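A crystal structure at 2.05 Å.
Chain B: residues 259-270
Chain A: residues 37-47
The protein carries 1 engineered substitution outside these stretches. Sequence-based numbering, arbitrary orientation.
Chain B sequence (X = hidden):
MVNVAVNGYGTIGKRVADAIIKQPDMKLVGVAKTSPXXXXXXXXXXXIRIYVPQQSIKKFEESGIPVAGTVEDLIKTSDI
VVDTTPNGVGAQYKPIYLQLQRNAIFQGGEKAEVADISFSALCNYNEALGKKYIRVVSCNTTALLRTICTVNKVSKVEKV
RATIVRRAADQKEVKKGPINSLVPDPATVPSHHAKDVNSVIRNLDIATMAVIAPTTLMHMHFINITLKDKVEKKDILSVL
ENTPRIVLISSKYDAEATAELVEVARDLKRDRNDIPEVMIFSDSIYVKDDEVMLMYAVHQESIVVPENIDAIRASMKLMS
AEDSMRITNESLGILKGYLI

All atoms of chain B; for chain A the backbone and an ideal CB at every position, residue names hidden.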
ATOM      1  N   ALA B 259      -4.889  -5.916  -8.511  1.00 22.79           N
ATOM      2  CA  ALA B 259      -5.039  -5.713  -7.059  1.00 30.29           C
ATOM      3  C   ALA B 259      -4.283  -6.734  -6.246  1.00 29.47           C
ATOM      4  O   ALA B 259      -3.758  -6.453  -5.172  1.00 29.50           O
ATOM      5  CB  ALA B 259      -6.524  -5.742  -6.668  1.00 24.65           C
ATOM      6  N   GLU B 260      -4.299  -7.998  -6.699  1.00 30.68           N
ATOM      7  CA  GLU B 260      -3.570  -9.067  -6.050  1.00 28.01           C
ATOM      8  C   GLU B 260      -2.056  -8.905  -6.180  1.00 29.42           C
ATOM      9  O   GLU B 260      -1.345  -9.303  -5.245  1.00 32.65           O
ATOM     10  CB  GLU B 260      -4.046 -10.417  -6.544  1.00 28.13           C
ATOM     11  CG  GLU B 260      -5.495 -10.711  -6.173  1.00 27.83           C
ATOM     12  CD  GLU B 260      -6.065 -11.876  -6.949  1.00 36.36           C
ATOM     13  OE1 GLU B 260      -5.612 -12.055  -8.092  1.00 31.71           O
ATOM     14  OE2 GLU B 260      -6.928 -12.607  -6.426  1.00 42.23           O
ATOM     15  N   LEU B 261      -1.553  -8.282  -7.243  1.00 28.09           N
ATOM     16  CA  LEU B 261      -0.119  -8.031  -7.378  1.00 29.90           C
ATOM     17  C   LEU B 261       0.316  -6.964  -6.368  1.00 35.54           C
ATOM     18  O   LEU B 261       1.373  -7.085  -5.736  1.00 30.24           O
ATOM     19  CB  LEU B 261       0.235  -7.637  -8.802  1.00 31.45           C
ATOM     20  CG  LEU B 261       0.056  -8.775  -9.835  1.00 32.67           C
ATOM     21  CD1 LEU B 261       0.123  -8.257 -11.249  1.00 26.47           C
ATOM     22  CD2 LEU B 261       1.126  -9.828  -9.592  1.00 28.96           C
ATOM     23  N   VAL B 262      -0.502  -5.930  -6.177  1.00 30.38           N
ATOM     24  CA  VAL B 262      -0.309  -4.914  -5.166  1.00 29.43           C
ATOM     25  C   VAL B 262      -0.249  -5.597  -3.788  1.00 27.38           C
ATOM     26  O   VAL B 262       0.672  -5.259  -3.038  1.00 28.64           O
ATOM     27  CB  VAL B 262      -1.367  -3.809  -5.110  1.00 28.16           C
ATOM     28  CG1 VAL B 262      -1.208  -2.894  -3.853  1.00 22.87           C
ATOM     29  CG2 VAL B 262      -1.261  -2.896  -6.312  1.00 22.29           C
ATOM     30  N   GLU B 263      -1.085  -6.609  -3.554  1.00 24.33           N
ATOM     31  CA  GLU B 263      -1.085  -7.309  -2.278  1.00 28.61           C
ATOM     32  C   GLU B 263       0.244  -8.088  -2.136  1.00 34.72           C
ATOM     33  O   GLU B 263       0.803  -8.131  -1.055  1.00 29.37           O
ATOM     34  CB  GLU B 263      -2.220  -8.295  -2.107  1.00 23.84           C
ATOM     35  CG  GLU B 263      -2.475  -8.808  -0.710  1.00 26.95           C
ATOM     36  CD  GLU B 263      -3.008  -7.743   0.254  1.00 31.41           C
ATOM     37  OE1 GLU B 263      -3.355  -6.620  -0.155  1.00 26.49           O
ATOM     38  OE2 GLU B 263      -3.072  -8.072   1.454  1.00 32.47           O
ATOM     39  N   VAL B 264       0.685  -8.692  -3.225  1.00 34.00           N
ATOM     40  CA  VAL B 264       1.975  -9.402  -3.234  1.00 33.35           C
ATOM     41  C   VAL B 264       3.106  -8.458  -2.843  1.00 28.76           C
ATOM     42  O   VAL B 264       3.917  -8.808  -1.980  1.00 29.63           O
ATOM     43  CB  VAL B 264       2.231 -10.023  -4.615  1.00 39.23           C
ATOM     44  CG1 VAL B 264       3.692 -10.397  -4.825  1.00 33.44           C
ATOM     45  CG2 VAL B 264       1.337 -11.245  -4.810  1.00 25.73           C
ATOM     46  N   ALA B 265       3.119  -7.238  -3.372  1.00 24.36           N
ATOM     47  CA  ALA B 265       4.076  -6.238  -2.995  1.00 29.04           C
ATOM     48  C   ALA B 265       3.971  -5.770  -1.554  1.00 40.30           C
ATOM     49  O   ALA B 265       5.005  -5.293  -1.043  1.00 37.20           O
ATOM     50  CB  ALA B 265       4.082  -5.056  -3.925  1.00 23.96           C
ATOM     51  N   ARG B 266       2.784  -5.776  -0.942  1.00 36.25           N
ATOM     52  CA  ARG B 266       2.611  -5.342   0.437  1.00 32.21           C
ATOM     53  C   ARG B 266       3.192  -6.385   1.397  1.00 29.71           C
ATOM     54  O   ARG B 266       3.917  -6.061   2.328  1.00 36.08           O
ATOM     55  CB  ARG B 266       1.131  -5.127   0.796  1.00 26.47           C
ATOM     56  CG  ARG B 266       0.571  -3.832   0.181  1.00 29.86           C
ATOM     57  CD  ARG B 266      -0.975  -3.854   0.379  1.00 31.63           C
ATOM     58  NE  ARG B 266      -1.317  -3.293   1.691  1.00 31.14           N
ATOM     59  CZ  ARG B 266      -2.496  -3.451   2.292  1.00 31.63           C
ATOM     60  NH1 ARG B 266      -3.462  -4.184   1.727  1.00 27.12           N
ATOM     61  NH2 ARG B 266      -2.718  -2.875   3.470  1.00 22.29           N
ATOM     62  N   ASP B 267       2.949  -7.642   1.071  1.00 31.40           N
ATOM     63  CA  ASP B 267       3.400  -8.785   1.841  1.00 29.76           C
ATOM     64  C   ASP B 267       4.898  -9.064   1.673  1.00 35.24           C
ATOM     65  O   ASP B 267       5.552  -9.495   2.633  1.00 31.45           O
ATOM     66  CB  ASP B 267       2.577 -10.003   1.419  1.00 28.69           C
ATOM     67  CG  ASP B 267       1.161  -9.904   2.034  1.00 35.38           C
ATOM     68  OD1 ASP B 267       0.916  -8.906   2.737  1.00 33.84           O
ATOM     69  OD2 ASP B 267       0.352 -10.800   1.780  1.00 31.24           O
ATOM     70  N   LEU B 268       5.451  -8.673   0.531  1.00 31.26           N
ATOM     71  CA  LEU B 268       6.872  -8.794   0.233  1.00 37.78           C
ATOM     72  C   LEU B 268       7.585  -7.606   0.898  1.00 37.18           C
ATOM     73  O   LEU B 268       8.798  -7.483   0.874  1.00 35.92           O
ATOM     74  CB  LEU B 268       7.154  -8.795  -1.283  1.00 22.36           C
ATOM     75  CG  LEU B 268       6.885 -10.071  -2.081  1.00 30.81           C
ATOM     76  CD1 LEU B 268       7.268  -9.908  -3.565  1.00 25.14           C
ATOM     77  CD2 LEU B 268       7.669 -11.242  -1.470  1.00 33.41           C
ATOM     78  N   LYS B 269       6.806  -6.672   1.442  1.00 31.22           N
ATOM     79  CA  LYS B 269       7.249  -5.475   2.104  1.00 32.36           C
ATOM     80  C   LYS B 269       8.079  -4.594   1.202  1.00 33.07           C
ATOM     81  O   LYS B 269       9.154  -4.076   1.570  1.00 32.73           O
ATOM     82  CB  LYS B 269       7.975  -5.733   3.430  1.00 33.96           C
ATOM     83  CG  LYS B 269       7.336  -6.586   4.455  1.00 35.49           C
ATOM     84  CD  LYS B 269       5.901  -6.339   4.833  1.00 39.71           C
ATOM     85  CE  LYS B 269       5.304  -7.489   5.631  1.00 37.92           C
ATOM     86  NZ  LYS B 269       5.823  -7.591   7.041  1.00 32.71           N
ATOM     87  N   ARG B 270       7.679  -4.437  -0.069  1.00 30.75           N
ATOM     88  CA  ARG B 270       8.463  -3.551  -0.956  1.00 29.65           C
ATOM     89  C   ARG B 270       8.126  -2.122  -0.539  1.00 32.42           C
ATOM     90  O   ARG B 270       7.016  -1.881  -0.051  1.00 31.32           O
ATOM     91  CB  ARG B 270       8.173  -3.829  -2.417  1.00 31.31           C
ATOM     92  CG  ARG B 270       8.097  -5.293  -2.814  1.00 33.76           C
ATOM     93  CD  ARG B 270       8.197  -5.487  -4.318  1.00 33.27           C
ATOM     94  NE  ARG B 270       9.474  -5.112  -4.884  1.00 29.49           N
ATOM     95  CZ  ARG B 270       9.796  -5.083  -6.171  1.00 39.53           C
ATOM     96  NH1 ARG B 270       8.908  -5.398  -7.113  1.00 28.27           N
ATOM     97  NH2 ARG B 270      11.014  -4.698  -6.546  1.00 36.59           N
TER
ATOM     98  N   UNK A  37      -2.168 -20.319  -1.962  1.00 36.09           N
ATOM     99  CA  UNK A  37      -2.102 -19.113  -2.792  1.00 33.78           C
ATOM    100  C   UNK A  37      -0.837 -18.322  -2.534  1.00 31.05           C
ATOM    101  O   UNK A  37       0.033 -18.825  -1.792  1.00 36.14           O
ATOM    102  CB  UNK A  37      -3.323 -18.226  -2.542  1.00 33.78           C
ATOM    103  N   UNK A  38      -0.705 -17.115  -3.029  1.00 32.19           N
ATOM    104  CA  UNK A  38       0.439 -16.253  -2.894  1.00 33.65           C
ATOM    105  C   UNK A  38       0.746 -15.878  -1.454  1.00 39.02           C
ATOM    106  O   UNK A  38       1.935 -15.693  -1.152  1.00 36.27           O
ATOM    107  CB  UNK A  38       0.221 -14.985  -3.721  1.00 33.65           C
ATOM    108  N   UNK A  39      -0.267 -15.812  -0.584  1.00 35.40           N
ATOM    109  CA  UNK A  39      -0.058 -15.558   0.824  1.00 33.89           C
ATOM    110  C   UNK A  39       0.668 -16.746   1.471  1.00 36.95           C
ATOM    111  O   UNK A  39       1.664 -16.470   2.136  1.00 37.03           O
ATOM    112  CB  UNK A  39      -1.393 -15.290   1.521  1.00 33.89           C
ATOM    113  N   UNK A  40       0.244 -17.982   1.217  1.00 34.56           N
ATOM    114  CA  UNK A  40       0.975 -19.142   1.707  1.00 35.25           C
ATOM    115  C   UNK A  40       2.398 -19.223   1.155  1.00 37.34           C
ATOM    116  O   UNK A  40       3.339 -19.553   1.884  1.00 36.25           O
ATOM    117  CB  UNK A  40       0.212 -20.419   1.351  1.00 35.25           C
ATOM    118  N   UNK A  41       2.606 -18.943  -0.127  1.00 33.04           N
ATOM    119  CA  UNK A  41       3.922 -18.936  -0.731  1.00 38.04           C
ATOM    120  C   UNK A  41       4.860 -18.023   0.057  1.00 41.26           C
ATOM    121  O   UNK A  41       5.945 -18.366   0.527  1.00 33.90           O
ATOM    122  CB  UNK A  41       3.838 -18.492  -2.193  1.00 38.04           C
ATOM    123  N   UNK A  42       4.398 -16.782   0.220  1.00 36.28           N
ATOM    124  CA  UNK A  42       5.160 -15.757   0.921  1.00 36.38           C
ATOM    125  C   UNK A  42       5.415 -16.082   2.374  1.00 36.35           C
ATOM    126  O   UNK A  42       6.538 -15.810   2.855  1.00 37.66           O
ATOM    127  CB  UNK A  42       4.431 -14.415   0.827  1.00 36.38           C
ATOM    128  N   UNK A  43       4.496 -16.724   3.076  1.00 30.64           N
ATOM    129  CA  UNK A  43       4.737 -17.132   4.456  1.00 31.57           C
ATOM    130  C   UNK A  43       5.873 -18.172   4.494  1.00 36.71           C
ATOM    131  O   UNK A  43       6.808 -18.114   5.307  1.00 33.40           O
ATOM    132  CB  UNK A  43       3.460 -17.697   5.082  1.00 31.57           C
ATOM    133  N   UNK A  44       5.719 -19.203   3.649  1.00 34.14           N
ATOM    134  CA  UNK A  44       6.667 -20.264   3.514  1.00 36.13           C
ATOM    135  C   UNK A  44       8.092 -19.731   3.271  1.00 42.03           C
ATOM    136  O   UNK A  44       9.019 -20.165   3.953  1.00 38.00           O
ATOM    137  CB  UNK A  44       6.236 -21.191   2.376  1.00 36.13           C
ATOM    138  N   UNK A  45       8.216 -18.807   2.339  1.00 38.44           N
ATOM    139  CA  UNK A  45       9.476 -18.174   2.028  1.00 49.38           C
ATOM    140  C   UNK A  45      10.057 -17.407   3.196  1.00 51.53           C
ATOM    141  O   UNK A  45      11.280 -17.370   3.349  1.00 54.06           O
ATOM    142  CB  UNK A  45       9.302 -17.236   0.832  1.00 49.38           C
ATOM    143  N   UNK A  46       9.228 -16.869   4.090  1.00 49.43           N
ATOM    144  CA  UNK A  46       9.745 -16.222   5.280  1.00 45.65           C
ATOM    145  C   UNK A  46      10.049 -17.210   6.398  1.00 45.36           C
ATOM    146  O   UNK A  46      10.313 -16.781   7.530  1.00 41.64           O
ATOM    147  CB  UNK A  46       8.747 -15.173   5.774  1.00 45.65           C
ATOM    148  N   UNK A  47       9.900 -18.517   6.167  1.00 38.92           N
ATOM    149  CA  UNK A  47      10.214 -19.499   7.194  1.00 44.14           C
ATOM    150  C   UNK A  47       9.072 -19.828   8.135  1.00 44.40           C
ATOM    151  O   UNK A  47       9.224 -20.575   9.116  1.00 38.63           O
ATOM    152  CB  UNK A  47      11.403 -19.002   8.018  1.00 44.14           C
TER

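Two helices run side by side in nearly the same direction, at 17°, their axes 10.5 Å apart at closest approach. No direct hydrogen bond joins them, so the fit rests on shape and water.

Position 37 precedes the first turn of its helix. Its CA-to-CB bond points toward chain B, but nothing there lies within 5.5 Å of the ideal CB. Free backbone N-H groups follow, so Ser, Thr, Asp or Asn would suit. It is Asn A37, a cap whose OD1 accepts weak bonds from the N atoms of positions 39 and 40, at 3.2 and 3.3 Å.

Position 38 points toward chain B, its ideal CB 4.1 Å from Val B264 CG2. Beyond lie the aliphatic parts of Glu B260 and Glu B263, with carboxylates further out; Leu, Met or an aromatic ring could fill the space, perhaps with a polar tip. It is Tyr A38. CD2 packs 3.5 Å from Val B264 CG2, Glu B263 CG meets the ring edge, 3.4 Å from OH, and OH is 2.8 Å from the O of a water that donates a weak bond to Glu B260 OE2.

At position 39 the CA-to-CB bond points sideways, and the ideal CB lies 4.8 Å from Asp B267 OD2. With acids nearby, Lys, Arg or Gln would seem natural. The residue is instead Glu A39: its CG lies 3.6 Å from Asp B267 OD2, and its OE2 stands 4.4 Å from that same OD2. Its OE1 accepts from Asn A37 ND2 at 3.1 Å, while OE2 is bonded elsewhere in the structure.

Positions 40, 41, 43 and 44 are out of reach of chain B, which leaves their choice open beyond a preference for helix formers; they are Ala A40, Phe A41, Ala A43 and His A44.

Position 42, one turn after 38, points toward chain B, its ideal CB 4.8 Å from Asp B267 CB and 5.1 Å from Leu B268 CD2, with Val B264 further out. This largely apolar hollow suits Ile, Leu, Val or Met. In Ile A42, CD1 lies 4.0 Å from both Leu B268 CD2 and Asp B267 CB, and 4.3 Å from Val B264 CG1.

Position 45 points toward chain B across open space, where a long polar chain is reasonable; Arg A45 is poorly ordered.

Position 46 points toward chain B with nothing within 5.5 Å of its ideal CB. A long side chain could approach the carbonyl O of Asp B267, favouring a donor such as Gln, Lys or Arg, while nearby Lys B269 would also favour an acid. Arg A46 NH1 gives a weak bond to a water, whose O donates to Asp B267 O at 2.6 Å, although Lys B269 NZ is only 4.4 Å from NH1.

Position 47 has positive phi, and a CB would jam against the preceding carbonyl O. Gly A47 closes the helix in a Schellman motif.

Chain A (37-47) NYEAFIAHRRG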
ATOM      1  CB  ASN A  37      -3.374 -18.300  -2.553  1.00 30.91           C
ATOM      2  CG  ASN A  37      -3.322 -17.482  -1.289  1.00 37.27           C
ATOM      3  OD1 ASN A  37      -2.726 -17.894  -0.288  1.00 34.77           O
ATOM      4  ND2 ASN A  37      -3.897 -16.280  -1.373  1.00 36.31           N
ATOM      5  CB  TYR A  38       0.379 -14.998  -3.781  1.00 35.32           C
ATOM      6  CG  TYR A  38      -0.790 -14.095  -3.393  1.00 34.04           C
ATOM      7  CD1 TYR A  38      -2.036 -14.216  -3.967  1.00 32.81           C
ATOM      8  CD2 TYR A  38      -0.550 -13.070  -2.482  1.00 32.26           C
ATOM      9  CE1 TYR A  38      -3.071 -13.360  -3.617  1.00 34.89           C
ATOM     10  CE2 TYR A  38      -1.590 -12.237  -2.099  1.00 31.24           C
ATOM     11  CZ  TYR A  38      -2.838 -12.385  -2.666  1.00 35.90           C
ATOM     12  OH  TYR A  38      -3.854 -11.554  -2.277  1.00 33.50           O
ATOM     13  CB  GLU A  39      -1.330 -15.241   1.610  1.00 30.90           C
ATOM     14  CG  GLU A  39      -1.721 -13.751   1.482  1.00 30.75           C
ATOM     15  CD  GLU A  39      -3.227 -13.557   1.618  1.00 44.46           C
ATOM     16  OE1 GLU A  39      -4.000 -14.426   1.158  1.00 38.32           O
ATOM     17  OE2 GLU A  39      -3.654 -12.538   2.201  1.00 36.99           O
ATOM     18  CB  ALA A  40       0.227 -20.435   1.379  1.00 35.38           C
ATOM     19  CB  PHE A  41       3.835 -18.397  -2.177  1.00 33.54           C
ATOM     20  CG  PHE A  41       5.150 -18.501  -2.917  1.00 35.43           C
ATOM     21  CD1 PHE A  41       5.666 -19.738  -3.249  1.00 44.22           C
ATOM     22  CD2 PHE A  41       5.855 -17.377  -3.290  1.00 42.84           C
ATOM     23  CE1 PHE A  41       6.864 -19.848  -3.928  1.00 48.28           C
ATOM     24  CE2 PHE A  41       7.052 -17.470  -3.965  1.00 46.84           C
ATOM     25  CZ  PHE A  41       7.567 -18.718  -4.288  1.00 40.89           C
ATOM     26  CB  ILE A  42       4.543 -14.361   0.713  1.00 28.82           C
ATOM     27  CG1 ILE A  42       4.534 -14.060  -0.773  1.00 30.65           C
ATOM     28  CG2 ILE A  42       5.345 -13.324   1.517  1.00 30.97           C
ATOM     29  CD1 ILE A  42       3.982 -12.724  -1.205  1.00 33.26           C
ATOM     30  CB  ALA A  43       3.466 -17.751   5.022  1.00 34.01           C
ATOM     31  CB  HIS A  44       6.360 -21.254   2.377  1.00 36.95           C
ATOM     32  CG  HIS A  44       7.491 -22.260   2.291  1.00 43.06           C
ATOM     33  ND1 HIS A  44       8.028 -22.790   3.449  1.00 44.89           N
ATOM     34  CD2 HIS A  44       8.192 -22.781   1.266  1.00 51.07           C
ATOM     35  CE1 HIS A  44       9.003 -23.627   3.122  1.00 48.07           C
ATOM     36  NE2 HIS A  44       9.127 -23.638   1.814  1.00 45.73           N
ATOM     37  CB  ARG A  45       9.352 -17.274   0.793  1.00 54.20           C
ATOM     38  CG  ARG A  45       9.248 -18.105  -0.490  1.00 74.72           C
ATOM     39  CD  ARG A  45       9.411 -17.245  -1.727  1.00 86.28           C
ATOM     40  NE  ARG A  45      10.789 -16.982  -2.095  1.00 90.42           N
ATOM     41  CZ  ARG A  45      11.550 -16.010  -1.607  1.00 95.29           C
ATOM     42  NH1 ARG A  45      11.086 -15.152  -0.708  1.00 95.95           N
ATOM     43  NH2 ARG A  45      12.803 -15.894  -2.036  1.00 95.42           N
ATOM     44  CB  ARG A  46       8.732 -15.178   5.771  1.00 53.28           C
ATOM     45  CG  ARG A  46       8.712 -13.940   4.888  1.00 42.62           C
ATOM     46  CD  ARG A  46       7.871 -12.851   5.507  1.00 47.85           C
ATOM     47  NE  ARG A  46       8.200 -12.624   6.915  1.00 48.22           N
ATOM     48  CZ  ARG A  46       7.290 -12.205   7.800  1.00 55.16           C
ATOM     49  NH1 ARG A  46       6.032 -11.975   7.427  1.00 38.27           N
ATOM     50  NH2 ARG A  46       7.653 -12.011   9.061  1.00 40.68           N
TER
HETATM   51  O   HOH W   1      -6.461 -12.317  -3.078  1.00 45.26           O
HETATM   52  O   HOH W   2       4.813 -11.129   4.447  1.00 37.29           O
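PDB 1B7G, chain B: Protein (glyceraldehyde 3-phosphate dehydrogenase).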